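Local structure of tubulin-specific chaperone (Trypanosoma brucei, 4B6W) at residues 4-9 and 13-18; 33-36 and 41-44; 36-41 and 78-83; 48-51 and 55-58. The protein probably binds alpha-tubulin and microtubule plus ends as tubulin-binding cofactor B, a tubulin-folding chaperone represented here by its ubiquitin-like domain. One frame throughout, in Å; residues are numbered along the deposited sequence. Where two conformers were deposited one is given.

Contact 1. Residues 4-9 and 13-18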
loop_
_atom_site.group_PDB
_atom_site.type_symbol
_atom_site.label_atom_id
_atom_site.label_comp_id
_atom_site.label_asym_id
_atom_site.label_seq_id
_atom_site.Cartn_x
_atom_site.Cartn_y
_atom_site.Cartn_z
ATOM N N LYS A 4 -2.479 1.017 -11.409
ATOM C CA LYS A 4 -2.162 -0.392 -11.269
ATOM C C LYS A 4 -0.891 -0.499 -10.435
ATOM O O LYS A 4 0.150 0.000 -10.855
ATOM C CB LYS A 4 -1.908 -1.021 -12.650
ATOM C CG LYS A 4 -1.749 -2.540 -12.631
ATOM C CD LYS A 4 -1.491 -3.101 -14.047
ATOM C CE LYS A 4 -0.018 -3.042 -14.407
ATOM N NZ LYS A 4 0.406 -4.210 -15.211
ATOM N N VAL A 5 -0.970 -1.136 -9.261
ATOM C CA VAL A 5 0.203 -1.340 -8.404
ATOM C C VAL A 5 0.323 -2.810 -7.980
ATOM O O VAL A 5 -0.582 -3.612 -8.192
ATOM C CB VAL A 5 0.160 -0.407 -7.149
ATOM C CG1 VAL A 5 0.115 1.005 -7.585
ATOM C CG2 VAL A 5 -1.066 -0.696 -6.249
ATOM N N SER A 6 1.459 -3.177 -7.397
ATOM C CA SER A 6 1.553 -4.486 -6.759
ATOM C C SER A 6 1.671 -4.345 -5.242
ATOM O O SER A 6 1.956 -3.291 -4.728
ATOM C CB SER A 6 2.691 -5.339 -7.346
ATOM O OG SER A 6 3.874 -4.598 -7.468
ATOM N N LEU A 7 1.415 -5.419 -4.519
ATOM C CA LEU A 7 1.477 -5.370 -3.069
ATOM C C LEU A 7 2.476 -6.399 -2.628
ATOM O O LEU A 7 2.453 -7.553 -3.110
ATOM C CB LEU A 7 0.141 -5.690 -2.431
ATOM C CG LEU A 7 -1.089 -4.862 -2.747
ATOM C CD1 LEU A 7 -2.319 -5.482 -2.054
ATOM C CD2 LEU A 7 -0.878 -3.438 -2.303
ATOM N N THR A 8 3.332 -5.958 -1.708
ATOM C CA THR A 8 4.272 -6.797 -1.006
ATOM C C THR A 8 3.985 -6.669 0.505
ATOM O O THR A 8 3.251 -5.787 0.926
ATOM C CB THR A 8 5.715 -6.384 -1.318
ATOM O OG1 THR A 8 5.906 -5.011 -0.931
ATOM C CG2 THR A 8 6.016 -6.534 -2.808
ATOM N N HIS A 9 4.578 -7.554 1.301
ATOM C CA HIS A 9 4.274 -7.644 2.724
ATOM C C HIS A 9 5.534 -7.906 3.522
ATOM O O HIS A 9 6.196 -8.876 3.267
ATOM C CB HIS A 9 3.276 -8.793 2.960
ATOM C CG HIS A 9 2.755 -8.843 4.362
ATOM N ND1 HIS A 9 2.757 -9.997 5.122
ATOM C CD2 HIS A 9 2.229 -7.873 5.152
ATOM C CE1 HIS A 9 2.252 -9.727 6.315
ATOM N NE2 HIS A 9 1.942 -8.442 6.366
ATOM N N ARG A 13 6.219 -13.977 2.285
ATOM C CA ARG A 13 6.653 -14.042 0.903
ATOM C C ARG A 13 5.519 -13.708 -0.112
ATOM O O ARG A 13 5.792 -13.548 -1.302
ATOM C CB ARG A 13 7.318 -15.401 0.606
ATOM C CG ARG A 13 6.408 -16.582 0.816
ATOM C CD ARG A 13 7.107 -17.881 0.510
ATOM N NE ARG A 13 7.821 -18.416 1.660
ATOM C CZ ARG A 13 8.515 -19.550 1.624
ATOM N NH1 ARG A 13 8.602 -20.238 0.496
ATOM N NH2 ARG A 13 9.136 -19.995 2.712
HETATM N N MSE A 14 4.303 -13.568 0.433
HETATM C CA MSE A 14 3.100 -13.225 -0.318
HETATM C C MSE A 14 3.310 -11.893 -1.051
HETATM O O MSE A 14 3.813 -10.922 -0.502
HETATM C CB MSE A 14 1.844 -13.109 0.590
HETATM C CG MSE A 14 1.473 -14.319 1.488
HETATM SE SE MSE A 14 -0.218 -14.084 2.536
HETATM C CE MSE A 14 0.459 -12.984 4.029
ATOM N N ARG A 15 3.030 -11.963 -2.705
ATOM C CA ARG A 15 2.990 -10.737 -3.450
ATOM C C ARG A 15 1.665 -10.733 -4.179
ATOM O O ARG A 15 1.227 -11.776 -4.663
ATOM C CB ARG A 15 4.157 -10.753 -4.414
ATOM C CG ARG A 15 4.202 -9.597 -5.359
ATOM C CD ARG A 15 5.539 -9.562 -6.094
ATOM N NE ARG A 15 5.394 -8.826 -7.340
ATOM C CZ ARG A 15 5.015 -9.361 -8.490
ATOM N NH1 ARG A 15 4.765 -10.665 -8.587
ATOM N NH2 ARG A 15 4.902 -8.582 -9.559
ATOM N N VAL A 16 1.005 -9.587 -4.242
ATOM C CA VAL A 16 -0.166 -9.443 -5.124
ATOM C C VAL A 16 0.261 -8.619 -6.360
ATOM O O VAL A 16 0.545 -7.436 -6.253
ATOM C CB VAL A 16 -1.349 -8.784 -4.400
ATOM C CG1 VAL A 16 -2.588 -8.699 -5.328
ATOM C CG2 VAL A 16 -1.662 -9.541 -3.103
ATOM N N PRO A 17 0.319 -9.256 -7.544
ATOM C CA PRO A 17 1.008 -8.628 -8.679
ATOM C C PRO A 17 0.306 -7.474 -9.358
ATOM O O PRO A 17 0.996 -6.628 -9.951
ATOM C CB PRO A 17 1.164 -9.771 -9.671
ATOM C CG PRO A 17 0.914 -11.017 -8.851
ATOM C CD PRO A 17 -0.100 -10.618 -7.875
ATOM N N GLU A 18 -1.023 -7.425 -9.289
ATOM C CA GLU A 18 -1.784 -6.409 -9.994
ATOM C C GLU A 18 -2.908 -5.942 -9.110
ATOM O O GLU A 18 -3.742 -6.739 -8.729
ATOM C CB GLU A 18 -2.422 -7.025 -11.230
ATOM C CG GLU A 18 -1.951 -6.499 -12.548
ATOM C CD GLU A 18 -3.034 -6.549 -13.604
ATOM O OE1 GLU A 18 -4.200 -6.180 -13.307
ATOM O OE2 GLU A 18 -2.698 -6.912 -14.740
HETATM O O HOH W 1 5.961 -9.821 0.352
#
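L7 and V16 face each other as a hydrogen-bonded antiparallel pair, with strands 4-9 and 15-18 running at 175° and their axes 4.6 Å apart at closest approach. Two backbone bonds close the pair: L7 N to V16 O spans 2.8 Å, and V16 N to L7 O 2.7 Å. L7 O also receives a CA-H...O contact from R15. Toward the turn the strands separate, and a water takes over the bridging: it accepts from H9 N at 2.8 Å and lies 2.6 Å from M14 O.

Among the side chains, L7 and V16 run alongside each other, CB to CB 4.0 Å, and V16 CB also lies near L7 CD1. S6 CB rests against two backbone oxygens of the partner strand, V16 O and P17 O. At the far end K4 runs out straight as far as CD, its CG anti to the backbone N (chi1 -172°), and this carries CD to 3.7 Å from E18 CG. Their charges stay beyond salt-bridge range, K4 NZ to E18 OE2 being 4.1 Å. Near the turn, in the conformer given, CE of selenomethionine M14 approaches the H9 ring near ND1, which is hydrogen-bonded to S12 OG.

Together the segments form the first beta hairpin of the ubiquitin-like domain. Strand 15-22 is outermost, while strand 2-9 is bonded on its other side to strand 77-82, where T8 OG1 also bonds H79 ND1. L7 and V16 are covered by F38 and H37, from the loop after helix 27-35.

Contact 2. Residues 33-36 and 41-44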
loop_
_atom_site.group_PDB
_atom_site.type_symbol
_atom_site.label_atom_id
_atom_site.label_comp_id
_atom_site.label_asym_id
_atom_site.label_seq_id
_atom_site.Cartn_x
_atom_site.Cartn_y
_atom_site.Cartn_z
ATOM N N ASN A 33 -8.912 -2.961 1.936
ATOM C CA ASN A 33 -8.753 -3.860 0.806
ATOM C C ASN A 33 -7.533 -4.761 0.900
ATOM O O ASN A 33 -7.622 -5.959 0.650
ATOM C CB ASN A 33 -8.666 -3.075 -0.488
ATOM C CG ASN A 33 -8.655 -3.967 -1.667
ATOM O OD1 ASN A 33 -7.615 -4.144 -2.320
ATOM N ND2 ASN A 33 -9.788 -4.606 -1.921
ATOM N N VAL A 34 -6.414 -4.177 1.299
ATOM C CA VAL A 34 -5.166 -4.910 1.546
ATOM C C VAL A 34 -5.356 -6.060 2.542
ATOM O O VAL A 34 -4.772 -7.125 2.383
ATOM C CB VAL A 34 -4.030 -3.960 1.994
ATOM C CG1 VAL A 34 -2.803 -4.747 2.412
ATOM C CG2 VAL A 34 -3.658 -3.031 0.861
ATOM N N PHE A 35 -6.207 -5.850 3.547
ATOM C CA PHE A 35 -6.540 -6.891 4.538
ATOM C C PHE A 35 -7.092 -8.160 3.898
ATOM O O PHE A 35 -6.874 -9.254 4.402
ATOM C CB PHE A 35 -7.548 -6.341 5.557
ATOM C CG PHE A 35 -7.989 -7.347 6.594
ATOM C CD1 PHE A 35 -9.050 -8.217 6.333
ATOM C CD2 PHE A 35 -7.358 -7.411 7.819
ATOM C CE1 PHE A 35 -9.481 -9.158 7.287
ATOM C CE2 PHE A 35 -7.775 -8.338 8.798
ATOM C CZ PHE A 35 -8.849 -9.216 8.527
ATOM N N THR A 36 -7.802 -8.011 2.782
ATOM C CA THR A 36 -8.341 -9.181 2.046
ATOM C C THR A 36 -7.213 -10.117 1.514
ATOM O O THR A 36 -7.431 -11.304 1.323
ATOM C CB THR A 36 -9.367 -8.771 0.925
ATOM O OG1 THR A 36 -8.715 -8.142 -0.170
ATOM C CG2 THR A 36 -10.393 -7.793 1.472
ATOM N N PRO A 41 -4.327 -6.734 10.734
ATOM C CA PRO A 41 -5.287 -5.658 10.998
ATOM C C PRO A 41 -4.745 -4.302 10.509
ATOM O O PRO A 41 -3.587 -4.003 10.716
ATOM C CB PRO A 41 -5.438 -5.657 12.521
ATOM C CG PRO A 41 -4.918 -6.970 12.977
ATOM C CD PRO A 41 -3.890 -7.405 11.971
ATOM N N PRO A 42 -5.583 -3.504 9.845
ATOM C CA PRO A 42 -5.174 -2.207 9.311
ATOM C C PRO A 42 -4.593 -1.220 10.333
ATOM O O PRO A 42 -3.795 -0.353 9.964
ATOM C CB PRO A 42 -6.474 -1.665 8.716
ATOM C CG PRO A 42 -7.222 -2.898 8.337
ATOM C CD PRO A 42 -6.963 -3.840 9.443
ATOM N N GLU A 43 -5.004 -1.354 11.587
ATOM C CA GLU A 43 -4.442 -0.552 12.666
ATOM C C GLU A 43 -2.949 -0.880 12.890
ATOM O O GLU A 43 -2.229 -0.095 13.503
ATOM C CB GLU A 43 -5.266 -0.727 13.954
ATOM C CG GLU A 43 -5.545 -2.186 14.389
ATOM C CD GLU A 43 -6.833 -2.804 13.801
ATOM O OE1 GLU A 43 -7.192 -2.524 12.630
ATOM O OE2 GLU A 43 -7.474 -3.599 14.527
ATOM N N TYR A 44 -2.493 -2.026 12.381
ATOM C CA TYR A 44 -1.099 -2.459 12.516
ATOM C C TYR A 44 -0.359 -2.498 11.186
ATOM O O TYR A 44 0.609 -3.247 11.029
ATOM C CB TYR A 44 -1.053 -3.838 13.179
ATOM C CG TYR A 44 -1.514 -3.805 14.603
ATOM C CD1 TYR A 44 -0.813 -3.084 15.564
ATOM C CD2 TYR A 44 -2.668 -4.480 14.996
ATOM C CE1 TYR A 44 -1.262 -3.039 16.906
ATOM C CE2 TYR A 44 -3.117 -4.443 16.310
ATOM C CZ TYR A 44 -2.412 -3.725 17.254
ATOM O OH TYR A 44 -2.870 -3.710 18.559
#
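F35 meets P41 and P42 by apolar contact alone, and no hydrogen bond joins 33-36 to 41-44. One ring atom of F35 does the touching. CD2 lies 3.9 Å from P42 CD, which approaches obliquely, and 4.2 Å from P41 CA, which sits at the ring edge near its plane. With CG anti to the backbone N (chi1 178°), the phenyl leaves helix 27-35 toward the prolines. The contact is small, burying 99 Å² over both sides, and lies at the surface.

The hydrogen bonds stay within each segment and shape the two backbones. N33 O accepts two donors from T36, the amide N at 3.0 Å and OG1 at 2.6 Å, the hydroxyl arriving in the carbonyl plane; the threonine side chain thereby doubles a backbone bond from T36 to N33. In segment 41-44, Y44 N bonds P41 O at 2.8 Å, closing the short 3-10 turn through P42 and E43. Within this turn P41 CG meets the Y44 ring at its edge, in plane.

Neighbours add further packing: P42 also lies on the side chains of K31 and E32 of helix 27-35, and P41 and Y44 on Q84. The arrangement belongs to the helix-to-strand connection of the ubiquitin-like beta-grasp fold, in which the chain leaves helix 27-35, passes the two prolines and turns into strand 45-50.

Contact 3. Residues 36-41 and 78-83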
loop_
_atom_site.group_PDB
_atom_site.type_symbol
_atom_site.label_atom_id
_atom_site.label_comp_id
_atom_site.label_asym_id
_atom_site.label_seq_id
_atom_site.Cartn_x
_atom_site.Cartn_y
_atom_site.Cartn_z
ATOM N N THR A 36 -7.802 -8.011 2.782
ATOM C CA THR A 36 -8.341 -9.181 2.046
ATOM C C THR A 36 -7.213 -10.117 1.514
ATOM O O THR A 36 -7.431 -11.304 1.323
ATOM C CB THR A 36 -9.367 -8.771 0.925
ATOM O OG1 THR A 36 -8.715 -8.142 -0.170
ATOM C CG2 THR A 36 -10.393 -7.793 1.472
ATOM N N HIS A 37 -6.009 -9.584 1.335
ATOM C CA HIS A 37 -4.867 -10.377 0.874
ATOM C C HIS A 37 -3.905 -10.812 1.983
ATOM O O HIS A 37 -3.470 -11.942 1.990
ATOM C CB HIS A 37 -4.071 -9.597 -0.190
ATOM C CG HIS A 37 -4.886 -9.198 -1.385
ATOM N ND1 HIS A 37 -5.300 -10.102 -2.339
ATOM C CD2 HIS A 37 -5.385 -7.998 -1.759
ATOM C CE1 HIS A 37 -5.998 -9.466 -3.263
ATOM N NE2 HIS A 37 -6.061 -8.186 -2.937
ATOM N N PHE A 38 -3.555 -9.917 2.894
ATOM C CA PHE A 38 -2.532 -10.235 3.892
ATOM C C PHE A 38 -3.050 -10.479 5.318
ATOM O O PHE A 38 -2.477 -11.315 6.053
ATOM C CB PHE A 38 -1.406 -9.203 3.854
ATOM C CG PHE A 38 -0.716 -9.127 2.510
ATOM C CD1 PHE A 38 -0.419 -10.274 1.779
ATOM C CD2 PHE A 38 -0.370 -7.931 1.972
ATOM C CE1 PHE A 38 0.213 -10.188 0.507
ATOM C CE2 PHE A 38 0.265 -7.869 0.731
ATOM C CZ PHE A 38 0.551 -9.012 0.014
ATOM N N ALA A 39 -4.130 -9.805 5.698
ATOM C CA ALA A 39 -4.838 -10.127 6.945
ATOM C C ALA A 39 -4.086 -9.670 8.192
ATOM O O ALA A 39 -4.252 -10.260 9.241
ATOM C CB ALA A 39 -5.181 -11.655 7.037
ATOM N N THR A 40 -3.241 -8.643 8.041
ATOM C CA THR A 40 -2.772 -7.811 9.156
ATOM C C THR A 40 -3.930 -6.883 9.453
ATOM O O THR A 40 -4.462 -6.290 8.514
ATOM C CB THR A 40 -1.562 -6.891 8.754
ATOM O OG1 THR A 40 -0.488 -7.682 8.242
ATOM C CG2 THR A 40 -1.043 -6.081 9.970
ATOM N N PRO A 41 -4.327 -6.734 10.734
ATOM C CA PRO A 41 -5.287 -5.658 10.998
ATOM C C PRO A 41 -4.745 -4.302 10.509
ATOM O O PRO A 41 -3.587 -4.003 10.716
ATOM C CB PRO A 41 -5.438 -5.657 12.521
ATOM C CG PRO A 41 -4.918 -6.970 12.977
ATOM C CD PRO A 41 -3.890 -7.405 11.971
ATOM N N ILE A 78 3.125 -0.898 -3.406
ATOM C CA ILE A 78 2.728 -0.549 -2.055
ATOM C C ILE A 78 3.218 -1.705 -1.189
ATOM O O ILE A 78 2.768 -2.859 -1.374
ATOM C CB ILE A 78 1.212 -0.394 -1.906
ATOM C CG1 ILE A 78 0.711 0.901 -2.563
ATOM C CG2 ILE A 78 0.831 -0.365 -0.429
ATOM C CD1 ILE A 78 -0.786 1.068 -2.542
ATOM N N HIS A 79 4.155 -1.407 -0.278
ATOM C CA HIS A 79 4.737 -2.416 0.613
ATOM C C HIS A 79 4.083 -2.290 1.977
ATOM O O HIS A 79 4.030 -1.205 2.554
ATOM C CB HIS A 79 6.250 -2.243 0.694
ATOM C CG HIS A 79 6.921 -3.165 1.661
ATOM N ND1 HIS A 79 6.962 -4.534 1.482
ATOM C CD2 HIS A 79 7.610 -2.912 2.806
ATOM C CE1 HIS A 79 7.646 -5.084 2.471
ATOM N NE2 HIS A 79 8.052 -4.124 3.288
ATOM N N VAL A 80 3.554 -3.401 2.477
ATOM C CA VAL A 80 2.840 -3.400 3.751
ATOM C C VAL A 80 3.775 -3.778 4.922
ATOM O O VAL A 80 4.249 -4.914 5.000
ATOM C CB VAL A 80 1.613 -4.357 3.678
ATOM C CG1 VAL A 80 0.840 -4.359 4.976
ATOM C CG2 VAL A 80 0.723 -3.968 2.491
ATOM N N VAL A 81 4.038 -2.827 5.818
ATOM C CA VAL A 81 4.858 -3.100 6.968
ATOM C C VAL A 81 3.949 -3.525 8.122
ATOM O O VAL A 81 3.017 -2.829 8.474
ATOM C CB VAL A 81 5.748 -1.899 7.356
ATOM C CG1 VAL A 81 6.740 -2.328 8.443
ATOM C CG2 VAL A 81 6.479 -1.361 6.141
ATOM N N ASP A 82 4.221 -4.703 8.667
ATOM C CA ASP A 82 3.381 -5.349 9.652
ATOM C C ASP A 82 3.918 -5.029 11.044
ATOM O O ASP A 82 5.038 -5.437 11.390
ATOM C CB ASP A 82 3.374 -6.865 9.425
ATOM C CG ASP A 82 2.319 -7.593 10.269
ATOM O OD1 ASP A 82 2.267 -7.360 11.480
ATOM O OD2 ASP A 82 1.527 -8.401 9.725
ATOM N N LEU A 83 3.113 -4.316 11.830
ATOM C CA LEU A 83 3.468 -3.921 13.201
ATOM C C LEU A 83 2.729 -4.705 14.315
ATOM O O LEU A 83 2.850 -4.349 15.497
ATOM C CB LEU A 83 3.181 -2.424 13.399
ATOM C CG LEU A 83 4.092 -1.394 12.719
ATOM C CD1 LEU A 83 3.997 -1.468 11.231
ATOM C CD2 LEU A 83 3.729 0.023 13.209
#
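T40 and D82 are brought together by two first torsions. In T40, OG1 lies anti to the carbonyl carbon (chi1 -56°), which turns the hydroxyl toward strand 78-82; in D82, CG lies anti to the backbone N (chi1 -170°), carrying the carboxylate across to the loop. The two side chains meet at an oblique angle. The hydroxyl OG1 of T40 donates to D82 OD2 at 2.6 Å, reaching that oxygen from above the carboxylate plane, 53° out of it. The methyl CG2 of T40 rests beside the same group, 3.5 Å from D82 OD2, so both branches of the threonine engage the carboxylate. Its other oxygen, D82 OD1, accepts from Q84 N, so both carboxylate oxygens have a hydrogen-bond donor. Since T40 OG1 gives its hydrogen to D82, it accepts from H9 NE2, and the hydroxyl thus links the imidazole to the carboxylate; H9 NE2 also makes a weak bond to D82 OD2.

F38 and V80 form the apolar half of the contact. V80 CG2 comes to the ring edge of F38, near the ring plane, 4.1 Å from CD2. One face of that ring has H37 CB 4.2 Å above its plane, over the ring's margin, and the ring also stacks with H9.

Loop 36-41 packs against the face of the sheet that carries L7, V16 and V80. F38 touches L7 of strand 2-9 and V16 of strand 15-22, while V80 touches L47 of strand 45-50; strand 77-82 runs between 2-9 and 45-50, and helix 27-35 leads directly into the loop.

Contact 4. Residues 48-51 and 55-58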
loop_
_atom_site.group_PDB
_atom_site.type_symbol
_atom_site.label_atom_id
_atom_site.label_comp_id
_atom_site.label_asym_id
_atom_site.label_seq_id
_atom_site.Cartn_x
_atom_site.Cartn_y
_atom_site.Cartn_z
ATOM N N GLN A 48 4.189 1.732 2.731
ATOM C CA GLN A 48 5.366 2.333 2.117
ATOM C C GLN A 48 5.139 2.374 0.587
ATOM O O GLN A 48 4.828 1.349 -0.002
ATOM C CB GLN A 48 6.596 1.449 2.439
ATOM C CG GLN A 48 7.921 1.948 1.857
ATOM C CD GLN A 48 9.057 0.986 2.075
ATOM O OE1 GLN A 48 8.894 -0.081 2.665
ATOM N NE2 GLN A 48 10.229 1.350 1.574
ATOM N N LEU A 49 5.293 3.527 -0.048
ATOM C CA LEU A 49 5.095 3.633 -1.494
ATOM C C LEU A 49 6.489 3.618 -2.094
ATOM O O LEU A 49 7.345 4.438 -1.733
ATOM C CB LEU A 49 4.332 4.915 -1.896
ATOM C CG LEU A 49 3.936 5.043 -3.387
ATOM C CD1 LEU A 49 2.985 3.927 -3.811
ATOM C CD2 LEU A 49 3.386 6.449 -3.752
ATOM N N ILE A 50 6.725 2.626 -2.960
ATOM C CA ILE A 50 7.983 2.469 -3.658
ATOM C C ILE A 50 7.705 2.676 -5.140
ATOM O O ILE A 50 6.748 2.162 -5.667
ATOM C CB ILE A 50 8.579 1.071 -3.418
ATOM C CG1 ILE A 50 8.706 0.779 -1.907
ATOM C CG2 ILE A 50 9.966 0.938 -4.092
ATOM C CD1 ILE A 50 8.724 -0.735 -1.537
ATOM N N ASP A 51 8.523 3.443 -5.833
ATOM C CA ASP A 51 8.337 3.517 -7.274
ATOM C C ASP A 51 8.874 2.266 -7.992
ATOM O O ASP A 51 9.395 1.329 -7.378
ATOM C CB ASP A 51 8.911 4.825 -7.833
ATOM C CG ASP A 51 10.394 4.765 -8.119
ATOM O OD1 ASP A 51 11.027 3.751 -7.765
ATOM O OD2 ASP A 51 10.916 5.748 -8.716
ATOM N N ILE A 55 12.767 3.012 -5.569
ATOM C CA ILE A 55 13.035 4.162 -4.724
ATOM C C ILE A 55 11.836 4.440 -3.838
ATOM O O ILE A 55 10.719 4.503 -4.299
ATOM C CB ILE A 55 13.388 5.402 -5.595
ATOM C CG1 ILE A 55 14.626 5.075 -6.457
ATOM C CG2 ILE A 55 13.588 6.676 -4.723
ATOM C CD1 ILE A 55 15.148 6.209 -7.282
ATOM N N THR A 56 12.067 4.606 -2.550
ATOM C CA THR A 56 10.991 4.920 -1.616
ATOM C C THR A 56 10.527 6.368 -1.795
ATOM O O THR A 56 11.316 7.289 -1.757
ATOM C CB THR A 56 11.444 4.653 -0.173
ATOM O OG1 THR A 56 11.583 3.238 0.002
ATOM C CG2 THR A 56 10.442 5.178 0.833
ATOM N N ILE A 57 9.226 6.538 -2.003
ATOM C CA ILE A 57 8.613 7.842 -2.141
ATOM C C ILE A 57 8.058 8.295 -0.787
ATOM O O ILE A 57 8.125 9.480 -0.434
ATOM C CB ILE A 57 7.390 7.830 -3.134
ATOM C CG1 ILE A 57 7.777 7.307 -4.535
ATOM C CG2 ILE A 57 6.764 9.225 -3.183
ATOM C CD1 ILE A 57 9.051 7.906 -5.116
ATOM N N GLU A 58 7.445 7.362 -0.074
ATOM C CA GLU A 58 6.886 7.652 1.245
ATOM C C GLU A 58 7.015 6.393 2.059
ATOM O O GLU A 58 6.575 5.312 1.638
ATOM C CB GLU A 58 5.408 8.053 1.147
ATOM C CG GLU A 58 4.713 8.288 2.499
ATOM C CD GLU A 58 5.474 9.229 3.457
ATOM O OE1 GLU A 58 5.865 10.369 3.077
ATOM O OE2 GLU A 58 5.683 8.815 4.619
#
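Q48 and T56 cross at about a right angle on one face of a beta hairpin that contains a classic beta bulge, I57 and E58 both facing L49. The extended chain of Q48 presents its amide NE2 to T56 OG1 at 2.8 Å; the hydroxyl lies within 4° of the amide plane, but the N-H...O angle of 141° makes the bond bent. I50 belongs to the same face, its CG1 approaching T56 OG1.

The bulge shows in the backbone bonds. L49 O accepts from I57 N at 2.8 Å, and weakly from E58 N at 3.4 Å, while L49 N bonds E58 O at 2.8 Å. The additional residue shifts the register by one between L49 and I50, and the chain turns a corner at I57. The side chain of I57 points toward strand 48-50: its CB lies 4.3 Å from L49 CD2, and its CD1 reaches D51 CB.

At the hairpin end, the side chains of D51 and I55 extend in the same direction, one beside the other. The first torsion of D51, 84°, places its carboxylate between the backbone N and the carbonyl carbon, where OD1 can serve the turn and accept also from R53 N. D51 N bonds I55 O. In return I55 N gives its hydrogen to D51 OD1 at 2.9 Å, from above the carboxylate plane.

Overall arrangement
All four contacts belong to the ubiquitin-like domain, whose mixed sheet has the strand order 15-22, 2-9, 77-82, 45-50, 56-58. Contact 1 joins the first two strands and contact 4 the last two, their centres about 14 Å apart. Strand 77-82, carrying contact 3, lies between the hairpins and bonds to both, by T8 O to V80 N and Q48 O to H79 N. Contacts 2 and 3 share T36 and P41, centres about 5 Å apart; contacts 2 and 4 have about 19 Å between centres. Along the chain contact 1 comes first, helix 27-35 then leads into contacts 2 and 3, and contact 3 spans contact 4. A late strand thus unites early and middle elements.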